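Local coordinates for protein response regulator FixJ (PDB 5XSO) that acts as the response regulator of a two-component system, inducing expression of nifA and fixK once activated by FixL, at residues Leu33-Phe39 and Leu122-Glu127; Gly73-Lys78 and Glu103-Ala109; Ile146-Val150 and Thr193-Ala197; Met161-Ile165 and Leu200-Val204. The contacts are given in a common frame with arbitrary orientation. Residue numbers count along the deposited sequence, not the author numbering.

In the fold
Response regulators join a signal-receiving domain to an output domain, and the four contacts sample both halves. Contacts 1 and 2 belong to the receiver domain, where each pins together two helices that pack on the central parallel sheet; contact 1 is the more deeply buried, while contact 2 keeps an exposed edge. Contacts 3 and 4 lie on the other side of the chain's centre, in its all-helical half, and touch each other, Met-195 CG lying 3.2 Å from Met-161 CE. Contacts 1, 2 and 4 rest on apolar packing, in contact 2 partly against backbone. Contact 3 differs: Arg-149 of helix 140-152 reaches the end of helix 184-195, adding polar bonds to hydrophobic packing.

Contact 1. Residues Leu33-Phe39 and Leu122-Glu127; sequences LLDSAGF and LTAMIE
The methyl of Thr-123 is the central bump of this interface. Segment 33-39 runs from helix 24-36 into a Schellman motif at Gly-38 (phi 96°), where Gly-38 N bonds Asp-35 O at 2.9 Å and Phe-39 N bonds Leu-34 O at 3.0 Å. Segment 122-127 is regular helix; the closest CA pair is Ala-37 and Thr-123, 7.2 Å apart. With chi1 in p, Thr-123 pushes CG2 into a hollow walled by Ala-37 CB (3.6 Å), Leu-33 CD1 (3.9 Å), Phe-39 CE1 (4.0 Å) and Leu-34 CD2 (4.2 Å). Leu-33 (p, p) also sets CD1 4.2 Å from Leu-122 CD2. In the CheY-like receiver fold these are the first and last helices, side by side on one face of the parallel sheet, and Leu-34, Phe-39 and Ile-126 all reach Ile-17 of strand 16-20. One turn on, Ile-126 fills further gaps: CD1 meets Leu-34 CD2 at 3.6 Å, CG2 meets Phe-39 CE2 at 3.7 Å. At the ring edge, Glu-127 CG lies 4.2 Å from Phe-39 CZ.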
# COMPACT_ATOMS: atom_id res chain seq x y z
N LEU A 33 8.81 5.72 24.96
CA LEU A 33 8.99 6.99 24.26
C LEU A 33 7.83 7.31 23.31
O LEU A 33 7.58 8.49 23.03
CB LEU A 33 10.32 6.97 23.46
CG LEU A 33 10.42 6.24 22.12
CD1 LEU A 33 9.95 7.09 20.89
CD2 LEU A 33 11.93 5.77 21.84
N LEU A 34 7.20 6.31 22.70
CA LEU A 34 6.10 6.63 21.80
C LEU A 34 4.90 7.13 22.60
O LEU A 34 4.16 8.03 22.15
CB LEU A 34 5.75 5.38 20.99
CG LEU A 34 6.89 4.95 20.03
CD1 LEU A 34 6.54 3.56 19.45
CD2 LEU A 34 7.03 5.98 18.94
N ASP A 35 4.68 6.56 23.78
CA ASP A 35 3.58 7.03 24.61
C ASP A 35 3.81 8.48 25.02
O ASP A 35 2.87 9.29 25.01
CB ASP A 35 3.44 6.17 25.86
CG ASP A 35 2.23 6.62 26.70
OD1 ASP A 35 1.10 6.55 26.20
OD2 ASP A 35 2.47 7.14 27.79
N SER A 36 5.05 8.83 25.39
CA SER A 36 5.34 10.21 25.77
C SER A 36 5.08 11.18 24.63
O SER A 36 4.73 12.34 24.87
CB SER A 36 6.78 10.41 26.26
OG SER A 36 7.12 9.44 27.26
N ALA A 37 5.24 10.73 23.40
CA ALA A 37 4.94 11.57 22.27
C ALA A 37 3.46 11.57 21.90
O ALA A 37 3.06 12.30 20.99
CB ALA A 37 5.81 11.15 21.07
N GLY A 38 2.64 10.75 22.54
CA GLY A 38 1.21 10.78 22.27
C GLY A 38 0.70 9.77 21.26
O GLY A 38 -0.47 9.86 20.86
N PHE A 39 1.51 8.79 20.86
CA PHE A 39 1.07 7.74 19.95
C PHE A 39 0.44 6.56 20.69
O PHE A 39 0.86 6.24 21.80
CB PHE A 39 2.28 7.22 19.16
CG PHE A 39 2.85 8.23 18.25
CD1 PHE A 39 3.98 8.93 18.60
CD2 PHE A 39 2.22 8.51 17.01
CE1 PHE A 39 4.51 9.88 17.79
CE2 PHE A 39 2.76 9.45 16.17
CZ PHE A 39 3.91 10.14 16.53
N LEU A 122 13.01 9.47 15.76
CA LEU A 122 11.98 8.49 15.42
C LEU A 122 10.61 9.16 15.32
O LEU A 122 9.87 8.94 14.37
CB LEU A 122 11.92 7.37 16.46
CG LEU A 122 10.88 6.28 16.21
CD1 LEU A 122 10.97 5.69 14.76
CD2 LEU A 122 11.04 5.21 17.33
N THR A 123 10.25 9.98 16.32
CA THR A 123 8.86 10.45 16.32
C THR A 123 8.63 11.42 15.16
O THR A 123 7.58 11.37 14.51
CB THR A 123 8.47 11.05 17.67
OG1 THR A 123 9.42 12.03 18.06
CG2 THR A 123 8.36 9.97 18.78
N ALA A 124 9.63 12.24 14.82
CA ALA A 124 9.52 13.08 13.62
C ALA A 124 9.40 12.24 12.35
O ALA A 124 8.70 12.62 11.40
CB ALA A 124 10.74 14.00 13.49
N MET A 125 10.14 11.14 12.27
CA MET A 125 10.05 10.30 11.09
C MET A 125 8.69 9.65 11.00
O MET A 125 8.14 9.49 9.90
CB MET A 125 11.17 9.25 11.12
CG MET A 125 11.25 8.32 9.91
SD MET A 125 12.70 7.22 10.15
CE MET A 125 14.04 8.36 9.90
N ILE A 126 8.14 9.23 12.14
CA ILE A 126 6.82 8.63 12.15
C ILE A 126 5.79 9.64 11.69
O ILE A 126 4.89 9.32 10.92
CB ILE A 126 6.48 8.09 13.55
CG1 ILE A 126 7.32 6.84 13.86
CG2 ILE A 126 4.93 7.82 13.68
CD1 ILE A 126 7.28 6.45 15.43
N GLU A 127 5.88 10.87 12.22
CA GLU A 127 4.87 11.87 11.86
C GLU A 127 4.84 12.10 10.36
O GLU A 127 3.76 12.21 9.76
CB GLU A 127 5.12 13.20 12.57
CG GLU A 127 4.37 13.34 13.85
CD GLU A 127 4.38 14.78 14.33
OE1 GLU A 127 4.94 15.03 15.42
OE2 GLU A 127 3.83 15.65 13.61

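Contact 2. Residues Gly73-Lys78 and Glu103-Ala109; sequences GIELLK and EAMKLGA
In the CheY-like receiver fold, helices 73-82 and 98-106 follow strands 61-65 and 89-93 and pack side by side; this contact joins the start of the first to the C-terminal end of the second. Both run the same way: the nearest CA pairs are Ile-74 with Ala-104 (5.0 Å) and Leu-77 with Leu-107 (6.2 Å). Gly-73 opens its helix with no side chain to hold the backbones apart; its O rests 3.9 Å from Ala-104 CB, and a CB here would be tight against that methyl. Ile-74 (m, t) brings its CD1 to 3.6 Å from Glu-103 CB and its CG2 to 3.6 Å from Leu-107 CD1. Leu-77, with chi1 near -100°, aims directly across: CG lies 3.6 Å from Ala-104 O, CB 3.9 Å from Leu-107 CB and CD2 3.9 Å from Ala-109 CB, while Ile-89 of strand 89-93 also touches this side chain. Segment 103-109 leaves its helix through a Schellman motif at Gly-108 (phi 132°), with Gly-108 N to Met-105 O at 3.0 Å and Ala-109 N to Ala-104 O at 2.9 Å. That turn presents its backbone to Leu-77, whose CD1 is 3.4 Å from Ala-109 N. On the solvent side, Lys-78 CG closes the row 4.2 Å from Leu-107 CD1.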
# COMPACT_ATOMS: atom_id res chain seq x y z
N GLY A 73 13.98 -7.49 7.23
CA GLY A 73 13.38 -6.34 6.57
C GLY A 73 12.84 -6.65 5.19
O GLY A 73 11.78 -6.16 4.81
N ILE A 74 13.58 -7.46 4.42
CA ILE A 74 13.14 -7.82 3.07
C ILE A 74 11.86 -8.64 3.14
O ILE A 74 10.91 -8.41 2.38
CB ILE A 74 14.24 -8.58 2.32
CG1 ILE A 74 15.38 -7.64 1.95
CG2 ILE A 74 13.67 -9.27 1.07
CD1 ILE A 74 16.55 -8.38 1.32
N GLU A 75 11.83 -9.65 4.01
CA GLU A 75 10.69 -10.56 4.02
C GLU A 75 9.43 -9.84 4.49
O GLU A 75 8.35 -10.00 3.89
CB GLU A 75 10.99 -11.77 4.91
CG GLU A 75 9.95 -12.94 4.84
CD GLU A 75 9.73 -13.51 3.42
OE1 GLU A 75 10.46 -14.46 3.03
OE2 GLU A 75 8.82 -13.03 2.70
N LEU A 76 9.57 -9.02 5.54
CA LEU A 76 8.46 -8.20 6.01
C LEU A 76 7.88 -7.38 4.88
O LEU A 76 6.67 -7.42 4.61
CB LEU A 76 8.95 -7.30 7.14
CG LEU A 76 7.88 -6.36 7.67
CD1 LEU A 76 6.78 -7.17 8.26
CD2 LEU A 76 8.48 -5.35 8.68
N LEU A 77 8.75 -6.65 4.16
CA LEU A 77 8.28 -5.82 3.05
C LEU A 77 7.63 -6.67 1.96
O LEU A 77 6.57 -6.31 1.43
CB LEU A 77 9.43 -5.00 2.50
CG LEU A 77 9.52 -3.54 2.96
CD1 LEU A 77 8.30 -2.79 2.43
CD2 LEU A 77 9.61 -3.44 4.47
N LYS A 78 8.23 -7.82 1.61
CA LYS A 78 7.60 -8.67 0.59
C LYS A 78 6.20 -9.10 1.01
O LYS A 78 5.27 -9.03 0.21
CB LYS A 78 8.50 -9.88 0.29
CG LYS A 78 9.67 -9.48 -0.59
CD LYS A 78 10.44 -10.65 -1.16
CE LYS A 78 11.70 -10.17 -1.89
NZ LYS A 78 12.71 -11.26 -2.12
N GLU A 103 17.79 -2.62 1.05
CA GLU A 103 16.94 -3.49 0.23
C GLU A 103 15.47 -3.29 0.60
O GLU A 103 14.59 -3.24 -0.27
CB GLU A 103 17.33 -4.95 0.44
CG GLU A 103 18.41 -5.50 -0.44
CD GLU A 103 18.07 -5.38 -1.93
OE1 GLU A 103 17.15 -6.09 -2.40
OE2 GLU A 103 18.73 -4.58 -2.61
N ALA A 104 15.20 -3.16 1.91
CA ALA A 104 13.83 -2.95 2.37
C ALA A 104 13.27 -1.65 1.82
O ALA A 104 12.08 -1.59 1.45
CB ALA A 104 13.79 -2.94 3.91
N MET A 105 14.07 -0.59 1.77
CA MET A 105 13.52 0.62 1.18
C MET A 105 13.28 0.46 -0.32
O MET A 105 12.31 1.01 -0.85
CB MET A 105 14.37 1.86 1.45
CG MET A 105 14.48 2.21 2.95
SD MET A 105 15.46 3.68 3.12
CE MET A 105 14.35 4.93 2.42
N LYS A 106 14.14 -0.30 -1.00
CA LYS A 106 13.87 -0.51 -2.43
C LYS A 106 12.56 -1.26 -2.62
O LYS A 106 11.85 -1.04 -3.60
CB LYS A 106 15.03 -1.25 -3.08
CG LYS A 106 16.20 -0.31 -3.37
CD LYS A 106 17.56 -1.03 -3.53
CE LYS A 106 17.50 -2.26 -4.42
NZ LYS A 106 18.79 -2.47 -5.17
N LEU A 107 12.21 -2.13 -1.67
CA LEU A 107 10.94 -2.84 -1.70
C LEU A 107 9.77 -2.03 -1.16
O LEU A 107 8.63 -2.50 -1.24
CB LEU A 107 11.05 -4.16 -0.92
CG LEU A 107 12.06 -5.21 -1.39
CD1 LEU A 107 12.36 -6.22 -0.30
CD2 LEU A 107 11.55 -5.93 -2.64
N GLY A 108 10.02 -0.84 -0.60
CA GLY A 108 8.90 0.00 -0.23
C GLY A 108 8.95 0.59 1.18
O GLY A 108 8.12 1.45 1.50
N ALA A 109 9.88 0.17 2.01
CA ALA A 109 9.97 0.81 3.33
C ALA A 109 10.21 2.31 3.16
O ALA A 109 10.92 2.75 2.24
CB ALA A 109 11.10 0.18 4.16

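Contact 3. Residues Ile146-Val150 and Thr193-Ala197; sequences IAARV and TKMQA. With FMT (formic acid), chain I.
An arginine reaching for the backbone at the end of another helix sets this contact apart. Arg-149, on the continuous helix of segment 146-150, extends its side chain (chi1 m, chi2 t) so that NH1 donates to Met-195 O at 3.0 Å with an N-H...O angle of 154°. A water extends the link, accepting from Arg-149 NH1 (3.1 Å) and donating to Gln-196 O (2.8 Å), while NE forms a salt bridge with Asp-145 of the arginine's own helix. The carbonyls are on offer because helix 184-195 stops here in a Schellman motif: Gln-196 is its C-prime residue (phi 55°, psi 47°), and its side-chain NE2 turns back to Thr-193 O at 2.7 Å. The CA atoms of Arg-149 and Met-195 lie 5.5 Å apart. The aliphatic part of the arginine packs close too, with CG 3.4 Å from Lys-194 O and CB 3.8 Å from Met-195 SD. Met-195, in the mmm rotamer, curls its end back so that CE lies 3.7 Å from Val-150 CG2 and 4.3 Å from Ile-146 CG2. Lys-194 NZ makes a salt bridge with Glu-157 and a weak hydrogen bond, 2.8 Å, to O2 of formic acid, probably from the crystallisation liquor. The contact thus fastens helix 140-152 to the end of helix 184-195, whose start lies in the helix-turn-helix motif, with helices 155-166 and 200-209 also touching Met-195.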
# COMPACT_ATOMS: atom_id res chain seq x y z
N ILE A 146 -13.14 0.11 -6.92
CA ILE A 146 -12.86 0.36 -8.33
C ILE A 146 -12.17 -0.85 -8.95
O ILE A 146 -12.51 -1.29 -10.06
CB ILE A 146 -12.01 1.63 -8.49
CG1 ILE A 146 -12.85 2.86 -8.13
CG2 ILE A 146 -11.48 1.77 -9.93
CD1 ILE A 146 -12.05 4.11 -8.01
N ALA A 147 -11.17 -1.40 -8.26
CA ALA A 147 -10.50 -2.60 -8.76
C ALA A 147 -11.49 -3.73 -8.96
O ALA A 147 -11.37 -4.51 -9.92
CB ALA A 147 -9.39 -3.03 -7.78
N ALA A 148 -12.44 -3.88 -8.04
CA ALA A 148 -13.44 -4.91 -8.21
C ALA A 148 -14.24 -4.66 -9.49
O ALA A 148 -14.57 -5.61 -10.21
CB ALA A 148 -14.38 -4.95 -7.01
N ARG A 149 -14.59 -3.39 -9.74
CA ARG A 149 -15.32 -3.05 -10.96
C ARG A 149 -14.50 -3.44 -12.18
O ARG A 149 -15.03 -4.05 -13.12
CB ARG A 149 -15.63 -1.55 -10.98
CG ARG A 149 -16.73 -1.15 -10.00
CD ARG A 149 -17.01 0.37 -10.11
NE ARG A 149 -17.06 1.00 -8.80
CZ ARG A 149 -17.06 2.31 -8.58
NH1 ARG A 149 -17.06 3.18 -9.60
NH2 ARG A 149 -17.09 2.78 -7.33
N VAL A 150 -13.21 -3.10 -12.18
CA VAL A 150 -12.35 -3.44 -13.32
C VAL A 150 -12.29 -4.95 -13.50
O VAL A 150 -12.33 -5.45 -14.63
CB VAL A 150 -10.94 -2.85 -13.12
CG1 VAL A 150 -9.99 -3.37 -14.23
CG2 VAL A 150 -11.00 -1.30 -13.09
N THR A 193 -21.41 0.97 -17.60
CA THR A 193 -22.29 0.50 -16.52
C THR A 193 -21.51 -0.19 -15.40
O THR A 193 -21.73 0.09 -14.21
CB THR A 193 -23.36 -0.44 -17.10
OG1 THR A 193 -24.12 0.27 -18.07
CG2 THR A 193 -24.34 -0.94 -15.98
N LYS A 194 -20.58 -1.09 -15.76
CA LYS A 194 -19.85 -1.83 -14.75
C LYS A 194 -18.90 -0.92 -13.99
O LYS A 194 -18.74 -1.07 -12.77
CB LYS A 194 -19.06 -2.97 -15.42
CG LYS A 194 -19.91 -4.17 -15.86
CD LYS A 194 -19.01 -5.24 -16.45
CE LYS A 194 -19.84 -6.53 -16.81
NZ LYS A 194 -18.94 -7.62 -17.37
N MET A 195 -18.33 0.07 -14.66
CA MET A 195 -17.44 1.01 -14.00
C MET A 195 -18.19 2.14 -13.30
O MET A 195 -17.58 2.85 -12.49
CB MET A 195 -16.45 1.60 -15.00
CG MET A 195 -15.45 0.64 -15.58
SD MET A 195 -14.49 -0.29 -14.34
CE MET A 195 -13.76 1.13 -13.57
N GLN A 196 -19.47 2.30 -13.58
CA GLN A 196 -20.28 3.44 -13.11
C GLN A 196 -19.63 4.75 -13.53
O GLN A 196 -19.41 5.67 -12.72
CB GLN A 196 -20.49 3.36 -11.59
CG GLN A 196 -21.47 2.19 -11.32
CD GLN A 196 -22.91 2.51 -11.81
OE1 GLN A 196 -23.63 3.26 -11.14
NE2 GLN A 196 -23.34 1.91 -12.98
N ALA A 197 -19.24 4.82 -14.81
CA ALA A 197 -18.61 6.01 -15.37
C ALA A 197 -19.64 6.71 -16.25
O ALA A 197 -20.33 6.05 -17.03
CB ALA A 197 -17.36 5.66 -16.20
C FMT I . -19.79 -10.60 -17.58
O1 FMT I . -18.74 -10.95 -17.04
O2 FMT I . -20.64 -9.87 -17.05
O HOH W 1 -18.16 5.96 -10.25

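Contact 4. Residues Met161-Ile165 and Leu200-Val204; sequences MEGLI and LSELV
Two helical segments cross steeply here, their axes 10.3 Å apart at closest approach with a signed angle of -113°; Ile-165 and Val-204 have the nearest CA atoms, at 6.3 Å. Leu-200 and Leu-203 share the t, p rotamer, and both CA-to-CB bonds point toward the other helix. Leu-200 lays CD1 over the turn of segment 161-165, 4.0 Å from Leu-164 CB and 4.3 Å from Ile-165 CG1. Leu-203 reaches to Met-161, whose extended side chain (chi1 t, chi2 t), in one of its two conformers, bends at chi3 (m) to bring its CE within 3.4 Å of Leu-203 CD1. In the LuxR-type DNA-binding domain, a compact helical unit containing the helix-turn-helix, helix 200-209 packs across helix 155-166, and helix 184-195 completes the apolar cluster, its Val-191 and Met-195 touching both Met-161 and Leu-203. Leu-164 and Ile-165 both adopt m, t. Leu-164 CD1 comes no nearer than 4.4 Å to Leu-203 CD2, whereas Ile-165 extends CD1 to 4.3 Å from Leu-203 CG and sets CG1 4.1 Å from Val-204 CG2, with Val-204 chi1 in t.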
# COMPACT_ATOMS: atom_id res chain seq x y z
N MET A 161 -12.26 -0.67 -22.94
CA MET A 161 -11.91 0.40 -21.99
C MET A 161 -10.53 0.96 -22.30
O MET A 161 -10.32 2.19 -22.32
CB MET A 161 -11.94 -0.14 -20.56
CG MET A 161 -11.27 0.84 -19.54
SD MET A 161 -11.42 0.18 -17.87
CE MET A 161 -13.16 0.28 -17.77
N GLU A 162 -9.55 0.06 -22.52
CA GLU A 162 -8.20 0.51 -22.84
C GLU A 162 -8.18 1.33 -24.12
O GLU A 162 -7.55 2.38 -24.18
CB GLU A 162 -7.27 -0.69 -22.95
CG GLU A 162 -5.85 -0.40 -23.39
CD GLU A 162 -5.08 -1.69 -23.48
OE1 GLU A 162 -4.96 -2.25 -24.59
OE2 GLU A 162 -4.63 -2.16 -22.41
N GLY A 163 -8.86 0.84 -25.16
CA GLY A 163 -8.87 1.55 -26.44
C GLY A 163 -9.54 2.91 -26.34
O GLY A 163 -9.07 3.90 -26.94
N LEU A 164 -10.63 3.00 -25.57
CA LEU A 164 -11.30 4.29 -25.37
C LEU A 164 -10.38 5.28 -24.70
O LEU A 164 -10.28 6.45 -25.12
CB LEU A 164 -12.56 4.13 -24.51
CG LEU A 164 -13.71 3.40 -25.23
CD1 LEU A 164 -14.85 2.99 -24.26
CD2 LEU A 164 -14.25 4.26 -26.33
N ILE A 165 -9.70 4.85 -23.64
CA ILE A 165 -8.80 5.75 -22.91
C ILE A 165 -7.61 6.17 -23.76
O ILE A 165 -7.12 7.30 -23.65
CB ILE A 165 -8.35 5.06 -21.61
CG1 ILE A 165 -9.56 5.00 -20.68
CG2 ILE A 165 -7.17 5.83 -20.97
CD1 ILE A 165 -9.27 4.31 -19.34
N LEU A 200 -16.09 9.60 -20.74
CA LEU A 200 -14.71 9.16 -20.93
C LEU A 200 -13.80 9.75 -19.85
O LEU A 200 -12.97 9.04 -19.28
CB LEU A 200 -14.24 9.57 -22.33
CG LEU A 200 -12.77 9.14 -22.56
CD1 LEU A 200 -12.63 7.56 -22.39
CD2 LEU A 200 -12.32 9.56 -23.98
N SER A 201 -13.95 11.04 -19.51
CA SER A 201 -13.11 11.61 -18.46
C SER A 201 -13.30 10.88 -17.14
O SER A 201 -12.34 10.63 -16.41
CB SER A 201 -13.41 13.11 -18.28
OG SER A 201 -12.93 13.81 -19.39
N GLU A 202 -14.54 10.55 -16.80
CA GLU A 202 -14.79 9.80 -15.57
C GLU A 202 -14.15 8.43 -15.65
O GLU A 202 -13.54 7.96 -14.68
CB GLU A 202 -16.29 9.65 -15.31
CG GLU A 202 -16.93 10.92 -14.81
CD GLU A 202 -18.25 10.67 -14.06
OE1 GLU A 202 -18.75 9.50 -13.97
OE2 GLU A 202 -18.73 11.69 -13.48
N LEU A 203 -14.27 7.79 -16.81
CA LEU A 203 -13.61 6.48 -16.99
C LEU A 203 -12.10 6.58 -16.79
O LEU A 203 -11.48 5.73 -16.13
CB LEU A 203 -13.95 5.94 -18.39
CG LEU A 203 -13.49 4.51 -18.69
CD1 LEU A 203 -14.27 3.54 -17.76
CD2 LEU A 203 -13.86 4.15 -20.15
N VAL A 204 -11.49 7.63 -17.34
CA VAL A 204 -10.06 7.90 -17.12
C VAL A 204 -9.74 8.04 -15.62
O VAL A 204 -8.76 7.46 -15.13
CB VAL A 204 -9.64 9.16 -17.89
CG1 VAL A 204 -8.27 9.67 -17.44
CG2 VAL A 204 -9.62 8.86 -19.37